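Local coordinates for putative xanthine dehydrogenase YAGS fad-binding subunit (Escherichia coli, PDB 5G5G), which probably acts as the molybdenum-cofactor-binding subunit of a periplasmic aldehyde oxidase, holding pterin cytosine dinucleotide beside the molybdenum centre, at residues 18-24 with 616-621; 447-451 with 461-465; 475-480 with 515-520; 525-530 with 566-570. One frame throughout, in Å; residues are numbered along the deposited sequence. Where two conformers were deposited one is given.

Contact 1 of 4, residues 18-24 with 616-621; sequences VGRPHDR and ILNPKT. With MCN (pterin cytosine dinucleotide), chain Y.
Asn618 is the N-cap of helix 619-638 at the cytosine end of the pterin cytosine dinucleotide pocket, and its amide also ties the loop 18-24 to the helix start. Asn618 ND2 donates to His22 O at 3.1 Å in a virtually straight bond (178°), with the acceptor in the plane of the amide. Its CG is anti to the backbone N (chi1 -179°), which carries the amide toward the loop while OD1 turns back to cap the helix. Asn618 OD1 takes Thr621 N at 3.0 Å, from well above its carbonyl plane, and Lys620 N weakly. ND2 has a second acceptor, Gln478 OE1 on helix 472-484. One residue earlier, Gly19 N gives a 2.8 Å hydrogen bond to Leu617 O, and Pro619 CD rests against Gly19 O. Farther along, in one of its two conformers Lys620, bent at chi3 (67°), places NZ 2.7 Å from Asp23 OD1 in a salt bridge; there a water joins NZ to Pro21 O, and NZ also reaches the backbone of a neighbouring protein chain. Thr621 CG2 lies over one face of the Arg24 guanidinium, whose NE pairs with an acidic side chain of that other chain. Toward the cofactor, Leu617 N donates to MCN N3 at 3.0 Å and Asn618 N to MCN O2 at 2.9 Å. Successive backbone N-H groups thus match two acceptors of the cytosine. Because Leu617 O and Asn618 N share a peptide, the bond from Gly19 would slightly polarise the group that donates to O2.

Contact 2 of 4, residues 447-451 with 461-465; sequences SGARV and VETDM
Arg450 and Glu462 face each other as a hydrogen-bonded antiparallel pair, and the arginine can be traced outward along its partner. CB lies near Glu462 O. Arg450 CG, anti to the backbone N (chi1 -178°), approaches Glu462 OE1 at 3.7 Å, and CD follows alongside the same oxygen. A bend at chi3 then sets Arg450 NE against Glu462 OE1 at 2.7 Å, a salt bridge in which the oxygen sits at the guanidinium edge, near its plane, and is met almost end-on to its C-O bond. The carboxylate stands nearly perpendicular to the guanidinium (88°), so the contact runs through one oxygen instead of a two-pronged pairing. Glu462 OE1 also accepts from His452 NE2, and two donors therefore grip it. Beyond NE, Arg450 NH1 forms a salt bridge with Glu569, and NH2 binds Ser499 O weakly. The backbones of the same two residues are joined by Arg450 N to Glu462 O at 2.9 Å and by Glu462 N to Arg450 O at 2.8 Å, both nearly straight. Beside these bonds, the side chain of Thr463 adds another: OG1 donates to Gly448 O at 2.8 Å. On the other face, Val451 CG2 and Val461 CG2 touch at 4.3 Å across the neighbouring non-hydrogen-bonded pair. The two strands form a beta hairpin in a mixed sheet, flanked by strand 566-574 beside 447-453 and strand 491-494 beside 459-462. Helix 511-534 packs on Ala449 and Val451, while helix 472-484 meets Val461 and Thr463.

Contact 3 of 4, residues 475-480 with 515-520; sequences ILAQTA and STSGVY
Thr479 faces Thr516 across the helix pair, and the flat group behind it is the peptide carbonyl of Ile475. Ile475 O accepts twice from Thr479, from N on one face of its plane and from OG1 at 2.8 Å on the other. The second bond holds the hydroxyl against its own helix. With its OG1 anti to the carbonyl carbon (chi1 -57°), Thr479 OG1 also presses on Thr516 CB and CG2, each at 3.4 Å, while Thr479 CG2 extends to Thr516 O and Val519 CG1. The two threonine side chains meet at about a right angle, and no hydrogen bond passes between the helices. Thr516 OG1 is satisfied likewise within its own helix, by Ala512 O. Ile475 CD1 touches Thr516 CG2 at 3.9 Å and extends the apolar patch to the cofactor, since Ile475 belongs to the pterin cytosine dinucleotide pocket. Helices 472-484 and 511-534 run nearly parallel here, with segment axes 9.3 Å apart and crossing at -27°, and both lie on one face of the sheet that contains strands 447-453 and 459-462. Threonine, serine and alanine lie between the axes along with Leu476 and Val519. Leu476 fills the next position: its CD2 lies 3.5 Å from Val519 CG2 and equally near Ser515 O, with Ser515 OG close by and bonded to Gly511 O. Farther along, Val519 CG1 comes to 4.1 Å from Ala480 CB. Val461 of the sheet packs against both Ala480 and Val519.

Contact 4 of 4, residues 525-530 with 566-570; sequences KLREMI and LTAEE
Met529 reaches across to the strand with its terminal methyl, and CE comes 3.2 Å from Thr567 O. The thioether is bent at chi3 (66°), which turns CE over the strand backbone, while SD lies 4.1 Å from Ala568 CB. Next to it, Ala568 CB is lodged against the helix backbone, 3.7 Å from Leu526 N, and also touches Leu526 CB. Leu526 CD1 in turn reaches back along the strand to Leu566, meeting CB at 3.8 Å and O at a similar distance. Leu566 is the large apolar residue of the strand here: CD1 packs on Ile530 CG1 at 3.8 Å, and CD2 approaches the methyl of Met529. At the Glu570 end of the strand segment, Lys525 crosses Glu570 at a slant, its CG 3.5 Å from Glu570 OE2. Lys525 NZ remains 5.0 Å from Glu570 OE2, so opposite charges are near each other without forming a salt bridge, and any attraction is probably modest. No hydrogen bond crosses the interface. Leu566, Ala568 and Glu570 project toward the helix, whereas Thr567 and Glu569 lie on the opposite face of the strand, where Thr567 OG1 bonds His452. Around this first shell, Val451 and Leu453 of the adjoining strand, Leu484 of helix 472-484 and Phe543 of strand 541-544 press on Leu526 or Ile530. The helix and strand segments run roughly antiparallel, 149° between their directions and 7.8 Å between axes, in the layered arrangement of a helix packed on the face of a mixed beta sheet.

From the N terminus, the chain opens contact 1 at residues 18-24 and closes it only at 616-621, after 591 intervening residues, so the other three contacts all fall within that span. They follow one another in series: contact 2 closes a short hairpin, contact 3 joins helix 472-484 to helix 511-534, and contact 4 brings the later part of the latter helix onto strand 566-574. Contacts 2 and 4 share one sheet, and contacts 3 and 4 share helix 511-534. Through Gln478, contact 3 touches contact 1. Together they tie the N-terminal loop and the cofactor's cytosine end to a helix-on-sheet layer.

Contact 1 of 4, residues 18-24 with 616-621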
# COMPACT_ATOMS: atom_id res chain seq x y z
N VAL C 18 2.27 30.22 10.62
CA VAL C 18 2.84 29.60 9.44
C VAL C 18 4.33 29.35 9.68
O VAL C 18 5.03 30.18 10.30
CB VAL C 18 2.64 30.50 8.18
CG1 VAL C 18 3.43 29.97 6.98
CG2 VAL C 18 1.15 30.65 7.87
N GLY C 19 4.78 28.20 9.18
CA GLY C 19 6.16 27.76 9.29
C GLY C 19 6.47 27.01 10.57
O GLY C 19 7.63 26.55 10.73
N ARG C 20 5.47 26.81 11.43
CA ARG C 20 5.65 26.20 12.74
C ARG C 20 5.08 24.80 12.71
O ARG C 20 4.12 24.54 11.99
CB ARG C 20 5.04 27.07 13.78
CG ARG C 20 5.95 28.32 13.91
CD ARG C 20 5.68 29.16 15.03
NE ARG C 20 6.38 30.45 14.93
CZ ARG C 20 7.39 30.84 15.69
NH1 ARG C 20 7.90 30.00 16.59
NH2 ARG C 20 7.90 32.07 15.59
N PRO C 21 5.70 23.88 13.43
CA PRO C 21 5.32 22.45 13.33
C PRO C 21 4.11 22.08 14.19
O PRO C 21 4.13 21.20 15.09
CB PRO C 21 6.60 21.74 13.82
CG PRO C 21 7.18 22.71 14.80
CD PRO C 21 6.92 24.05 14.20
N HIS C 22 3.00 22.70 13.87
CA HIS C 22 1.77 22.44 14.62
C HIS C 22 1.21 21.02 14.41
O HIS C 22 1.32 20.47 13.31
CB HIS C 22 0.74 23.47 14.19
CG HIS C 22 0.93 24.78 14.88
ND1 HIS C 22 0.65 24.94 16.23
CD2 HIS C 22 1.40 25.97 14.45
CE1 HIS C 22 0.91 26.19 16.58
NE2 HIS C 22 1.39 26.83 15.52
N ASP C 23 0.62 20.47 15.46
CA ASP C 23 -0.13 19.21 15.34
C ASP C 23 -1.23 19.36 14.30
O ASP C 23 -1.87 20.41 14.20
CB ASP C 23 -0.81 18.86 16.65
CG ASP C 23 0.13 18.55 17.79
OD1 ASP C 23 1.33 18.43 17.60
OD2 ASP C 23 -0.39 18.51 18.95
N ARG C 24 -1.53 18.29 13.57
CA ARG C 24 -2.66 18.28 12.67
C ARG C 24 -3.97 18.52 13.38
O ARG C 24 -4.27 17.88 14.42
CB ARG C 24 -2.81 16.90 12.05
CG ARG C 24 -1.91 16.72 10.99
CD ARG C 24 -2.11 15.31 10.44
NE ARG C 24 -0.82 14.99 9.87
CZ ARG C 24 -0.52 14.87 8.59
NH1 ARG C 24 -1.41 15.06 7.66
NH2 ARG C 24 0.72 14.62 8.26
N ILE C 616 8.57 26.37 3.82
CA ILE C 616 7.80 25.27 4.36
C ILE C 616 6.73 25.79 5.32
O ILE C 616 7.02 26.56 6.25
CB ILE C 616 8.73 24.26 5.08
CG1 ILE C 616 9.74 23.69 4.07
CG2 ILE C 616 7.90 23.20 5.78
CD1 ILE C 616 9.15 22.87 2.97
N LEU C 617 5.50 25.38 5.09
CA LEU C 617 4.36 25.88 5.80
C LEU C 617 4.13 25.18 7.16
O LEU C 617 3.69 25.82 8.12
CB LEU C 617 3.14 25.83 4.90
CG LEU C 617 3.20 26.61 3.57
CD1 LEU C 617 1.92 26.47 2.73
CD2 LEU C 617 3.51 28.08 3.80
N ASN C 618 4.46 23.90 7.24
CA ASN C 618 4.43 23.17 8.50
C ASN C 618 5.48 22.11 8.46
O ASN C 618 5.35 21.10 7.75
CB ASN C 618 3.03 22.57 8.74
CG ASN C 618 2.94 21.84 10.03
OD1 ASN C 618 3.86 21.10 10.40
ND2 ASN C 618 1.79 21.98 10.70
N PRO C 619 6.60 22.33 9.18
CA PRO C 619 7.71 21.39 9.01
C PRO C 619 7.39 19.97 9.47
O PRO C 619 8.03 19.03 9.00
CB PRO C 619 8.82 21.99 9.84
CG PRO C 619 8.52 23.48 9.81
CD PRO C 619 7.02 23.59 9.81
N LYS C 620 6.42 19.81 10.38
CA LYS C 620 6.04 18.45 10.85
C LYS C 620 5.27 17.69 9.79
O LYS C 620 5.61 16.55 9.44
CB LYS C 620 5.26 18.51 12.17
CG LYS C 620 5.00 17.08 12.71
CD LYS C 620 4.83 17.02 14.21
CE LYS C 620 3.59 17.71 14.64
NZ LYS C 620 3.47 17.63 16.12
N THR C 621 4.24 18.32 9.21
CA THR C 621 3.48 17.63 8.19
C THR C 621 4.27 17.54 6.89
O THR C 621 4.14 16.55 6.17
CB THR C 621 2.12 18.26 7.97
OG1 THR C 621 2.25 19.66 7.63
CG2 THR C 621 1.27 18.20 9.25
N1 MCN Y . 3.75 21.39 2.71
C2 MCN Y . 4.24 22.35 3.70
N3 MCN Y . 4.94 23.41 2.86
C4 MCN Y . 5.23 23.50 1.57
C5 MCN Y . 4.51 22.47 0.76
C6 MCN Y . 3.90 21.48 1.34
O2 MCN Y . 4.13 22.36 4.82
N4 MCN Y . 5.94 24.39 0.96
C1' MCN Y . 3.22 20.20 3.34
C2D MCN Y . 1.78 20.44 3.95
O2' MCN Y . 1.55 19.54 5.02
C3' MCN Y . 1.00 20.10 2.78
C4D MCN Y . 1.61 18.84 2.02
O4D MCN Y . 3.04 19.16 2.36
O3' MCN Y . -0.42 19.78 2.96
C5' MCN Y . 1.56 18.64 0.62
O5' MCN Y . 1.45 19.84 -0.12
PA MCN Y . 1.78 19.80 -1.63
O1A MCN Y . 1.26 21.11 -2.23
O2A MCN Y . 3.19 19.37 -1.84
O3A MCN Y . 0.82 18.55 -2.23
PB MCN Y . -0.70 18.72 -2.61
O1B MCN Y . -0.83 19.16 -4.01
O2B MCN Y . -1.41 19.48 -1.54
O3B MCN Y . -1.14 17.23 -2.40
C10 MCN Y . -0.96 16.25 -3.51
C9' MCN Y . 0.22 15.36 -3.34
C8' MCN Y . 0.34 14.49 -4.71
S8' MCN Y . 0.15 15.21 -6.21
C7' MCN Y . 0.37 13.26 -4.54
S7' MCN Y . 0.30 12.12 -5.92
C6' MCN Y . 0.74 12.59 -3.18
C7 MCN Y . 1.16 13.79 -2.22
O9' MCN Y . 0.20 14.77 -2.15
N5' MCN Y . -0.64 12.05 -2.68
C4A MCN Y . -0.78 11.69 -1.24
N8' MCN Y . 1.26 13.23 -0.85
C4B MCN Y . 0.28 12.45 -0.36
N1' MCN Y . 0.33 12.07 0.98
C2' MCN Y . -0.74 11.47 1.63
N2' MCN Y . -0.70 11.11 2.83
N3' MCN Y . -1.62 10.83 0.80
C4' MCN Y . -1.88 11.00 -0.55
O4' MCN Y . -2.70 10.52 -1.35
O HOH W 1 5.49 19.64 16.92
O HOH W 2 1.78 15.15 5.57

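Contact 2 of 4, residues 447-451 with 461-465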
# COMPACT_ATOMS: atom_id res chain seq x y z
N SER C 447 -7.14 29.36 -7.37
CA SER C 447 -7.72 28.77 -6.20
C SER C 447 -8.42 29.79 -5.36
O SER C 447 -7.91 30.89 -5.16
CB SER C 447 -6.64 28.08 -5.38
OG SER C 447 -7.20 27.25 -4.35
N GLY C 448 -9.57 29.42 -4.81
CA GLY C 448 -10.39 30.33 -4.01
C GLY C 448 -10.82 29.80 -2.67
O GLY C 448 -10.70 28.61 -2.38
N ALA C 449 -11.31 30.72 -1.84
CA ALA C 449 -11.72 30.42 -0.49
C ALA C 449 -12.67 31.47 0.04
O ALA C 449 -12.71 32.60 -0.44
CB ALA C 449 -10.50 30.31 0.42
N ARG C 450 -13.48 31.08 1.00
CA ARG C 450 -14.35 31.99 1.73
C ARG C 450 -13.86 31.95 3.18
O ARG C 450 -13.62 30.88 3.72
CB ARG C 450 -15.80 31.50 1.61
CG ARG C 450 -16.82 32.36 2.28
CD ARG C 450 -18.25 32.10 1.74
NE ARG C 450 -18.60 30.69 1.67
CZ ARG C 450 -18.97 29.96 0.60
NH1 ARG C 450 -19.05 30.45 -0.64
NH2 ARG C 450 -19.27 28.70 0.78
N VAL C 451 -13.64 33.11 3.77
CA VAL C 451 -13.17 33.21 5.17
C VAL C 451 -14.12 34.15 5.91
O VAL C 451 -14.44 35.23 5.42
CB VAL C 451 -11.75 33.73 5.26
CG1 VAL C 451 -11.24 33.72 6.72
CG2 VAL C 451 -10.83 32.88 4.40
N VAL C 461 -12.90 29.01 7.74
CA VAL C 461 -12.39 28.91 6.38
C VAL C 461 -13.19 27.83 5.65
O VAL C 461 -13.34 26.75 6.19
CB VAL C 461 -10.92 28.51 6.35
CG1 VAL C 461 -10.44 28.25 4.94
CG2 VAL C 461 -10.07 29.58 7.04
N GLU C 462 -13.72 28.17 4.47
CA GLU C 462 -14.38 27.18 3.60
C GLU C 462 -13.71 27.18 2.23
O GLU C 462 -13.61 28.22 1.59
CB GLU C 462 -15.84 27.51 3.40
CG GLU C 462 -16.64 27.50 4.72
CD GLU C 462 -17.96 28.24 4.67
OE1 GLU C 462 -18.09 29.26 3.96
OE2 GLU C 462 -18.86 27.82 5.41
N THR C 463 -13.33 26.00 1.77
CA THR C 463 -12.85 25.83 0.40
C THR C 463 -13.03 24.36 -0.02
O THR C 463 -12.99 23.48 0.83
CB THR C 463 -11.39 26.32 0.29
OG1 THR C 463 -10.92 26.12 -1.05
CG2 THR C 463 -10.47 25.60 1.32
N ASP C 464 -13.18 24.09 -1.30
CA ASP C 464 -13.35 22.69 -1.72
C ASP C 464 -12.02 21.90 -1.80
O ASP C 464 -11.98 20.72 -2.21
CB ASP C 464 -14.12 22.59 -3.04
CG ASP C 464 -13.26 22.80 -4.29
OD1 ASP C 464 -12.04 23.17 -4.17
OD2 ASP C 464 -13.80 22.64 -5.42
N MET C 465 -10.93 22.54 -1.42
CA MET C 465 -9.65 21.83 -1.28
C MET C 465 -9.77 20.58 -0.44
O MET C 465 -10.57 20.54 0.49
CB MET C 465 -8.62 22.76 -0.65
CG MET C 465 -7.25 22.16 -0.52
SD MET C 465 -6.54 21.68 -2.12
CE MET C 465 -5.09 20.90 -1.52

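Contact 3 of 4, residues 475-480 with 515-520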
# COMPACT_ATOMS: atom_id res chain seq x y z
N ILE C 475 -2.51 23.50 7.47
CA ILE C 475 -1.87 24.64 6.84
C ILE C 475 -2.82 25.76 6.41
O ILE C 475 -2.45 26.94 6.46
CB ILE C 475 -0.93 24.25 5.69
CG1 ILE C 475 -1.67 23.50 4.55
CG2 ILE C 475 0.23 23.46 6.31
CD1 ILE C 475 -0.91 23.48 3.21
N LEU C 476 -4.06 25.41 6.06
CA LEU C 476 -5.06 26.44 5.79
C LEU C 476 -5.45 27.15 7.09
O LEU C 476 -5.58 28.38 7.10
CB LEU C 476 -6.30 25.84 5.11
CG LEU C 476 -5.99 25.34 3.68
CD1 LEU C 476 -7.05 24.38 3.16
CD2 LEU C 476 -5.88 26.47 2.69
N ALA C 477 -5.57 26.40 8.21
CA ALA C 477 -5.81 27.04 9.52
C ALA C 477 -4.65 27.97 9.91
O ALA C 477 -4.84 29.12 10.34
CB ALA C 477 -6.05 25.99 10.59
N GLN C 478 -3.43 27.51 9.68
CA GLN C 478 -2.25 28.32 10.01
C GLN C 478 -2.22 29.64 9.23
O GLN C 478 -1.85 30.72 9.79
CB GLN C 478 -0.98 27.55 9.80
CG GLN C 478 -0.79 26.36 10.76
CD GLN C 478 0.39 25.47 10.34
OE1 GLN C 478 0.23 24.38 9.77
NE2 GLN C 478 1.60 25.94 10.60
N THR C 479 -2.58 29.55 7.95
CA THR C 479 -2.62 30.72 7.06
C THR C 479 -3.62 31.76 7.51
O THR C 479 -3.29 32.94 7.71
CB THR C 479 -2.88 30.30 5.60
OG1 THR C 479 -1.86 29.37 5.17
CG2 THR C 479 -2.89 31.53 4.68
N ALA C 480 -4.84 31.32 7.78
CA ALA C 480 -5.84 32.23 8.28
C ALA C 480 -5.48 32.84 9.65
O ALA C 480 -5.65 34.04 9.88
CB ALA C 480 -7.19 31.58 8.31
N SER C 515 -3.86 26.56 -2.49
CA SER C 515 -4.99 26.62 -1.58
C SER C 515 -4.73 27.72 -0.49
O SER C 515 -5.63 28.51 -0.17
CB SER C 515 -5.32 25.27 -0.95
OG SER C 515 -4.35 24.78 -0.05
N THR C 516 -3.51 27.73 0.03
CA THR C 516 -3.15 28.73 1.06
C THR C 516 -3.09 30.13 0.48
O THR C 516 -3.46 31.08 1.15
CB THR C 516 -1.90 28.42 1.87
OG1 THR C 516 -0.75 28.39 1.01
CG2 THR C 516 -2.06 27.11 2.61
N SER C 517 -2.64 30.24 -0.77
CA SER C 517 -2.67 31.53 -1.47
C SER C 517 -4.09 32.05 -1.68
O SER C 517 -4.32 33.25 -1.65
CB SER C 517 -1.91 31.51 -2.78
OG SER C 517 -0.52 31.32 -2.54
N GLY C 518 -5.05 31.16 -1.94
CA GLY C 518 -6.43 31.67 -2.06
C GLY C 518 -6.95 32.12 -0.71
O GLY C 518 -7.69 33.08 -0.62
N VAL C 519 -6.57 31.43 0.36
CA VAL C 519 -6.92 31.89 1.71
C VAL C 519 -6.25 33.24 1.99
O VAL C 519 -6.91 34.19 2.48
CB VAL C 519 -6.59 30.81 2.80
CG1 VAL C 519 -6.71 31.39 4.22
CG2 VAL C 519 -7.46 29.60 2.62
N TYR C 520 -5.00 33.39 1.58
CA TYR C 520 -4.32 34.68 1.64
C TYR C 520 -5.16 35.79 0.98
O TYR C 520 -5.39 36.86 1.56
CB TYR C 520 -2.92 34.59 1.00
CG TYR C 520 -2.16 35.89 0.98
CD1 TYR C 520 -2.39 36.86 -0.01
CD2 TYR C 520 -1.26 36.19 2.01
CE1 TYR C 520 -1.71 38.06 -0.00
CE2 TYR C 520 -0.57 37.39 2.01
CZ TYR C 520 -0.80 38.33 1.01
OH TYR C 520 -0.12 39.52 1.03

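Contact 4 of 4, residues 525-530 with 566-570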
# COMPACT_ATOMS: atom_id res chain seq x y z
N LYS C 525 -8.80 40.60 1.76
CA LYS C 525 -10.09 41.28 1.67
C LYS C 525 -10.78 41.39 3.05
O LYS C 525 -11.33 42.45 3.42
CB LYS C 525 -10.98 40.59 0.65
CG LYS C 525 -12.37 41.18 0.47
CD LYS C 525 -12.33 42.56 -0.14
CE LYS C 525 -13.75 43.04 -0.31
NZ LYS C 525 -13.79 44.25 -1.19
N LEU C 526 -10.71 40.32 3.83
CA LEU C 526 -11.34 40.33 5.15
C LEU C 526 -10.67 41.35 6.07
O LEU C 526 -11.36 42.04 6.83
CB LEU C 526 -11.33 38.93 5.77
CG LEU C 526 -12.00 38.72 7.13
CD1 LEU C 526 -13.44 39.19 7.10
CD2 LEU C 526 -11.91 37.26 7.49
N ARG C 527 -9.36 41.48 5.96
CA ARG C 527 -8.64 42.52 6.70
C ARG C 527 -9.14 43.91 6.32
O ARG C 527 -9.32 44.74 7.19
CB ARG C 527 -7.12 42.43 6.53
CG ARG C 527 -6.48 41.28 7.30
CD ARG C 527 -5.15 40.88 6.67
NE ARG C 527 -4.20 41.99 6.79
CZ ARG C 527 -3.11 42.04 7.57
NH1 ARG C 527 -2.76 41.03 8.36
NH2 ARG C 527 -2.36 43.14 7.53
N GLU C 528 -9.34 44.16 5.02
CA GLU C 528 -9.92 45.42 4.56
C GLU C 528 -11.30 45.66 5.16
O GLU C 528 -11.60 46.76 5.61
CB GLU C 528 -9.98 45.49 3.03
CG GLU C 528 -8.61 45.58 2.39
CD GLU C 528 -8.68 45.85 0.90
OE1 GLU C 528 -8.91 47.04 0.50
OE2 GLU C 528 -8.52 44.88 0.14
N MET C 529 -12.14 44.63 5.18
CA MET C 529 -13.49 44.73 5.74
C MET C 529 -13.47 45.00 7.26
O MET C 529 -14.26 45.81 7.79
CB MET C 529 -14.30 43.49 5.44
CG MET C 529 -14.53 43.24 3.96
SD MET C 529 -15.21 41.61 3.64
CE MET C 529 -16.81 41.76 4.43
N ILE C 530 -12.54 44.33 7.96
CA ILE C 530 -12.38 44.59 9.37
C ILE C 530 -11.94 46.04 9.60
O ILE C 530 -12.56 46.77 10.37
CB ILE C 530 -11.43 43.57 10.05
CG1 ILE C 530 -12.05 42.19 10.00
CG2 ILE C 530 -11.16 43.96 11.51
CD1 ILE C 530 -11.01 41.08 10.14
N LEU C 566 -18.37 38.96 9.35
CA LEU C 566 -17.78 39.55 8.16
C LEU C 566 -17.28 38.40 7.29
O LEU C 566 -16.59 37.49 7.80
CB LEU C 566 -16.66 40.50 8.53
CG LEU C 566 -17.06 41.79 9.25
CD1 LEU C 566 -15.84 42.52 9.82
CD2 LEU C 566 -17.90 42.72 8.36
N THR C 567 -17.65 38.43 6.00
CA THR C 567 -17.36 37.33 5.10
C THR C 567 -16.65 37.84 3.84
O THR C 567 -17.11 38.80 3.23
CB THR C 567 -18.66 36.61 4.67
OG1 THR C 567 -19.27 36.03 5.82
CG2 THR C 567 -18.38 35.52 3.63
N ALA C 568 -15.53 37.21 3.49
CA ALA C 568 -14.79 37.52 2.30
C ALA C 568 -14.70 36.27 1.47
O ALA C 568 -14.50 35.19 2.01
CB ALA C 568 -13.40 38.02 2.65
N GLU C 569 -14.84 36.40 0.17
CA GLU C 569 -14.68 35.27 -0.75
C GLU C 569 -13.87 35.75 -1.93
O GLU C 569 -14.28 36.69 -2.64
CB GLU C 569 -16.02 34.76 -1.23
CG GLU C 569 -15.90 33.61 -2.19
CD GLU C 569 -17.21 32.91 -2.41
OE1 GLU C 569 -18.15 33.06 -1.62
OE2 GLU C 569 -17.28 32.20 -3.40
N GLU C 570 -12.70 35.16 -2.09
CA GLU C 570 -11.79 35.59 -3.16
C GLU C 570 -11.01 34.41 -3.70
O GLU C 570 -10.90 33.40 -3.07
CB GLU C 570 -10.78 36.64 -2.64
CG GLU C 570 -11.36 37.91 -2.05
CD GLU C 570 -12.00 38.86 -3.05
OE1 GLU C 570 -11.52 38.92 -4.21
OE2 GLU C 570 -12.92 39.59 -2.65